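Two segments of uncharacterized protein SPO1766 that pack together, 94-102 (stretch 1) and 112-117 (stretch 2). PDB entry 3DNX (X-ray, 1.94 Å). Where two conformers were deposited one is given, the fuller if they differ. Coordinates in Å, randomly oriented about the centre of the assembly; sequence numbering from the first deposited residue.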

ATOM      1  N   LEU A  94     -23.637  17.615 -17.419  1.00 32.63           N
ATOM      2  CA  LEU A  94     -22.549  18.332 -18.107  1.00 34.26           C
ATOM      3  C   LEU A  94     -21.273  17.527 -18.186  1.00 34.34           C
ATOM      4  O   LEU A  94     -20.394  17.882 -18.944  1.00 34.35           O
ATOM      5  CB  LEU A  94     -22.278  19.674 -17.416  1.00 34.39           C
ATOM      6  CG  LEU A  94     -23.486  20.639 -17.426  1.00 36.53           C
ATOM      7  CD1 LEU A  94     -23.023  22.043 -17.014  1.00 38.24           C
ATOM      8  CD2 LEU A  94     -24.280  20.709 -18.761  1.00 39.11           C
ATOM      9  N   LEU A  95     -21.156  16.447 -17.401  1.00 34.27           N
ATOM     10  CA  LEU A  95     -19.942  15.627 -17.464  1.00 34.20           C
ATOM     11  C   LEU A  95     -19.947  14.794 -18.780  1.00 35.17           C
ATOM     12  O   LEU A  95     -21.017  14.444 -19.311  1.00 33.79           O
ATOM     13  CB  LEU A  95     -19.797  14.731 -16.253  1.00 32.57           C
ATOM     14  CG  LEU A  95     -19.736  15.413 -14.901  1.00 33.16           C
ATOM     15  CD1 LEU A  95     -20.012  14.424 -13.660  1.00 32.52           C
ATOM     16  CD2 LEU A  95     -18.388  16.098 -14.779  1.00 32.37           C
ATOM     17  N   PRO A  96     -18.745  14.490 -19.304  1.00 35.81           N
ATOM     18  CA  PRO A  96     -18.618  13.664 -20.523  1.00 37.22           C
ATOM     19  C   PRO A  96     -19.437  12.349 -20.429  1.00 38.57           C
ATOM     20  O   PRO A  96     -19.327  11.606 -19.434  1.00 37.83           O
ATOM     21  CB  PRO A  96     -17.139  13.341 -20.578  1.00 37.53           C
ATOM     22  CG  PRO A  96     -16.458  14.408 -19.789  1.00 37.95           C
ATOM     23  CD  PRO A  96     -17.450  14.928 -18.777  1.00 37.38           C
ATOM     24  N   ALA A  97     -20.213  12.074 -21.468  1.00 39.21           N
ATOM     25  CA  ALA A  97     -21.104  10.930 -21.506  1.00 40.64           C
ATOM     26  C   ALA A  97     -20.382   9.594 -21.391  1.00 41.69           C
ATOM     27  O   ALA A  97     -20.943   8.640 -20.859  1.00 43.45           O
ATOM     28  CB  ALA A  97     -21.878  10.962 -22.797  1.00 40.53           C
ATOM     29  N   GLU A  98     -19.154   9.549 -21.895  1.00 42.61           N
ATOM     30  CA  GLU A  98     -18.331   8.328 -21.996  0.50 43.01           C
ATOM     31  C   GLU A  98     -17.701   7.905 -20.670  1.00 42.97           C
ATOM     32  O   GLU A  98     -17.245   6.772 -20.526  1.00 45.71           O
ATOM     33  CB  GLU A  98     -17.235   8.503 -23.068  0.50 42.81           C
ATOM     34  CG  GLU A  98     -16.587   9.920 -23.168  0.50 43.53           C
ATOM     35  CD  GLU A  98     -17.530  10.996 -23.755  0.50 42.38           C
ATOM     36  OE1 GLU A  98     -18.500  10.647 -24.446  0.50 44.03           O
ATOM     37  OE2 GLU A  98     -17.317  12.190 -23.498  0.50 42.48           O
ATOM     38  N   SER A  99     -17.652   8.827 -19.715  1.00 41.41           N
ATOM     39  CA  SER A  99     -17.076   8.589 -18.409  1.00 40.17           C
ATOM     40  C   SER A  99     -17.993   7.841 -17.449  1.00 37.08           C
ATOM     41  O   SER A  99     -19.211   7.864 -17.562  1.00 35.17           O
ATOM     42  CB  SER A  99     -16.730   9.937 -17.798  1.00 40.72           C
ATOM     43  OG  SER A  99     -15.800  10.597 -18.657  1.00 45.53           O
ATOM     44  N   GLY A 100     -17.386   7.151 -16.505  1.00 34.07           N
ATOM     45  CA  GLY A 100     -18.102   6.642 -15.356  1.00 32.64           C
ATOM     46  C   GLY A 100     -18.466   7.762 -14.390  1.00 31.97           C
ATOM     47  O   GLY A 100     -17.937   8.867 -14.489  1.00 29.99           O
ATOM     48  N   LEU A 101     -19.416   7.482 -13.483  1.00 31.37           N
ATOM     49  CA  LEU A 101     -19.890   8.504 -12.579  1.00 31.04           C
ATOM     50  C   LEU A 101     -20.291   7.938 -11.245  1.00 30.64           C
ATOM     51  O   LEU A 101     -21.115   7.002 -11.162  1.00 30.06           O
ATOM     52  CB  LEU A 101     -21.092   9.270 -13.208  1.00 30.97           C
ATOM     53  CG  LEU A 101     -21.726  10.425 -12.387  1.00 32.31           C
ATOM     54  CD1 LEU A 101     -20.741  11.573 -12.115  1.00 31.26           C
ATOM     55  CD2 LEU A 101     -23.002  11.017 -13.112  1.00 30.70           C
ATOM     56  N   LEU A 102     -19.770   8.564 -10.187  1.00 30.07           N
ATOM     57  CA  LEU A 102     -20.223   8.303  -8.841  1.00 30.81           C
ATOM     58  C   LEU A 102     -20.829   9.557  -8.283  1.00 30.99           C
ATOM     59  O   LEU A 102     -20.346  10.660  -8.550  1.00 30.71           O
ATOM     60  CB  LEU A 102     -19.074   7.881  -7.882  1.00 32.25           C
ATOM     61  CG  LEU A 102     -18.409   6.519  -8.076  1.00 32.98           C
ATOM     62  CD1 LEU A 102     -17.390   6.617  -9.169  1.00 36.62           C
ATOM     63  CD2 LEU A 102     -17.747   6.082  -6.818  1.00 33.97           C
ATOM     64  N   VAL A 112     -23.346   5.483 -10.353  1.00 29.31           N
ATOM     65  CA  VAL A 112     -24.621   5.609 -11.068  1.00 29.33           C
ATOM     66  C   VAL A 112     -24.439   5.292 -12.561  1.00 30.06           C
ATOM     67  O   VAL A 112     -25.417   5.040 -13.261  1.00 29.09           O
ATOM     68  CB  VAL A 112     -25.292   6.971 -10.824  1.00 28.67           C
ATOM     69  CG1 VAL A 112     -25.810   7.039  -9.341  1.00 28.48           C
ATOM     70  CG2 VAL A 112     -24.383   8.124 -11.150  1.00 27.23           C
ATOM     71  N   ARG A 113     -23.189   5.329 -13.016  1.00 30.48           N
ATOM     72  CA  ARG A 113     -22.810   4.993 -14.372  1.00 31.76           C
ATOM     73  C   ARG A 113     -21.424   4.347 -14.389  1.00 31.92           C
ATOM     74  O   ARG A 113     -20.424   4.966 -14.005  1.00 30.40           O
ATOM     75  CB  ARG A 113     -22.825   6.275 -15.228  1.00 33.34           C
ATOM     76  CG  ARG A 113     -22.628   6.040 -16.683  1.00 32.47           C
ATOM     77  CD  ARG A 113     -23.005   7.294 -17.456  1.00 34.55           C
ATOM     78  NE  ARG A 113     -21.984   8.302 -17.442  1.00 33.13           N
ATOM     79  CZ  ARG A 113     -22.195   9.619 -17.310  1.00 38.01           C
ATOM     80  NH1 ARG A 113     -21.163  10.451 -17.349  1.00 38.34           N
ATOM     81  NH2 ARG A 113     -23.418  10.113 -17.164  1.00 38.93           N
HETATM   82  N   MSE A 114     -21.371   3.093 -14.838  1.00 32.39           N
HETATM   83  CA  MSE A 114     -20.139   2.312 -14.803  1.00 32.61           C
HETATM   84  C   MSE A 114     -19.280   2.805 -15.942  1.00 32.80           C
HETATM   85  O   MSE A 114     -19.795   3.029 -17.041  1.00 34.31           O
HETATM   86  CB  MSE A 114     -20.473   0.817 -14.917  1.00 32.09           C
HETATM   87  CG  MSE A 114     -19.311  -0.087 -14.978  1.00 32.99           C
HETATM   88 SE   MSE A 114     -18.102   0.083 -13.470  0.65 32.64          SE
HETATM   89  CE  MSE A 114     -19.245  -0.466 -12.003  1.00 29.40           C
ATOM     90  N   ALA A 115     -17.990   3.028 -15.695  1.00 31.88           N
ATOM     91  CA  ALA A 115     -17.125   3.470 -16.748  1.00 32.18           C
ATOM     92  C   ALA A 115     -16.899   2.353 -17.777  1.00 31.82           C
ATOM     93  O   ALA A 115     -16.889   1.161 -17.441  1.00 31.28           O
ATOM     94  CB  ALA A 115     -15.845   3.975 -16.172  1.00 32.74           C
ATOM     95  N   PRO A 116     -16.722   2.724 -19.059  1.00 32.37           N
ATOM     96  CA  PRO A 116     -16.314   1.710 -20.037  1.00 32.98           C
ATOM     97  C   PRO A 116     -14.878   1.195 -19.735  1.00 34.37           C
ATOM     98  O   PRO A 116     -14.077   1.940 -19.173  1.00 33.27           O
ATOM     99  CB  PRO A 116     -16.367   2.464 -21.368  1.00 33.32           C
ATOM    100  CG  PRO A 116     -16.194   3.875 -21.040  1.00 33.19           C
ATOM    101  CD  PRO A 116     -16.845   4.063 -19.671  1.00 32.47           C
ATOM    102  N   GLU A 117     -14.591  -0.065 -20.079  1.00 36.51           N
ATOM    103  CA  GLU A 117     -13.264  -0.669 -19.843  1.00 38.56           C
ATOM    104  C   GLU A 117     -12.310  -0.415 -21.020  1.00 39.40           C
ATOM    105  O   GLU A 117     -12.619  -0.755 -22.153  1.00 39.23           O
ATOM    106  CB  GLU A 117     -13.366  -2.179 -19.554  1.00 38.96           C
ATOM    107  CG  GLU A 117     -11.982  -2.834 -19.337  1.00 42.79           C
ATOM    108  CD  GLU A 117     -11.887  -3.698 -18.088  1.00 47.89           C
ATOM    109  OE1 GLU A 117     -12.943  -4.116 -17.582  1.00 53.14           O
ATOM    110  OE2 GLU A 117     -10.755  -3.967 -17.608  1.00 48.25           O
TER
HETATM  111  O   HOH W   1     -22.817  12.994 -17.883  1.00 29.03           O

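The two stretches meet along a short antiparallel pairing centred on L101 and R113, whose CA atoms lie 4.9 Å apart, and the contact then spreads toward the turn that precedes the strand in stretch 1. V112, where the chain turns a corner, opens the pairing: its N donates to L101 O at 2.8 Å. Its branched, apolar side chain lies beside that of L101, with V112 CG2 3.7 Å from L101 CG, a van der Waals contact between two aliphatic groups.

R113 makes the most extensive contact: more of its surface is covered by the other stretch than that of any other residue. Its backbone uses both polar atoms: L101 N donates to R113 O at 2.8 Å, while R113 N reaches L101 O at 3.2 Å, so L101 O accepts from two successive amides. The side chains of L101 and R113 share one face of the sheet, bringing their CB atoms within 4.0 Å. From there the long arginine extends to the type I turn from P96 to S99. S99 O, near the guanidinium plane, accepts from R113 NE at 2.8 Å and, less linearly, from R113 NH1 at 3.2 Å. L101 CD2 covers one face of the group and A97 O the opposite one. A water accepts from R113 NH2 at 3.0 Å and donates to L95 O at 2.7 Å, extending the arginine's reach. Arginine suits this place because its aliphatic portion can pack on leucine while its N-H groups serve the carbonyl of S99 and a water.

M114 points away and contributes almost nothing; it is selenomethionine. A115 returns to the interface, its CB 3.5 Å from G100 N. The small methyl fits against glycine, where a CB would collide with that of A115. P116, lacking an amide hydrogen, donates no backbone bond and simply lies beside the turn; E117 is beyond contact.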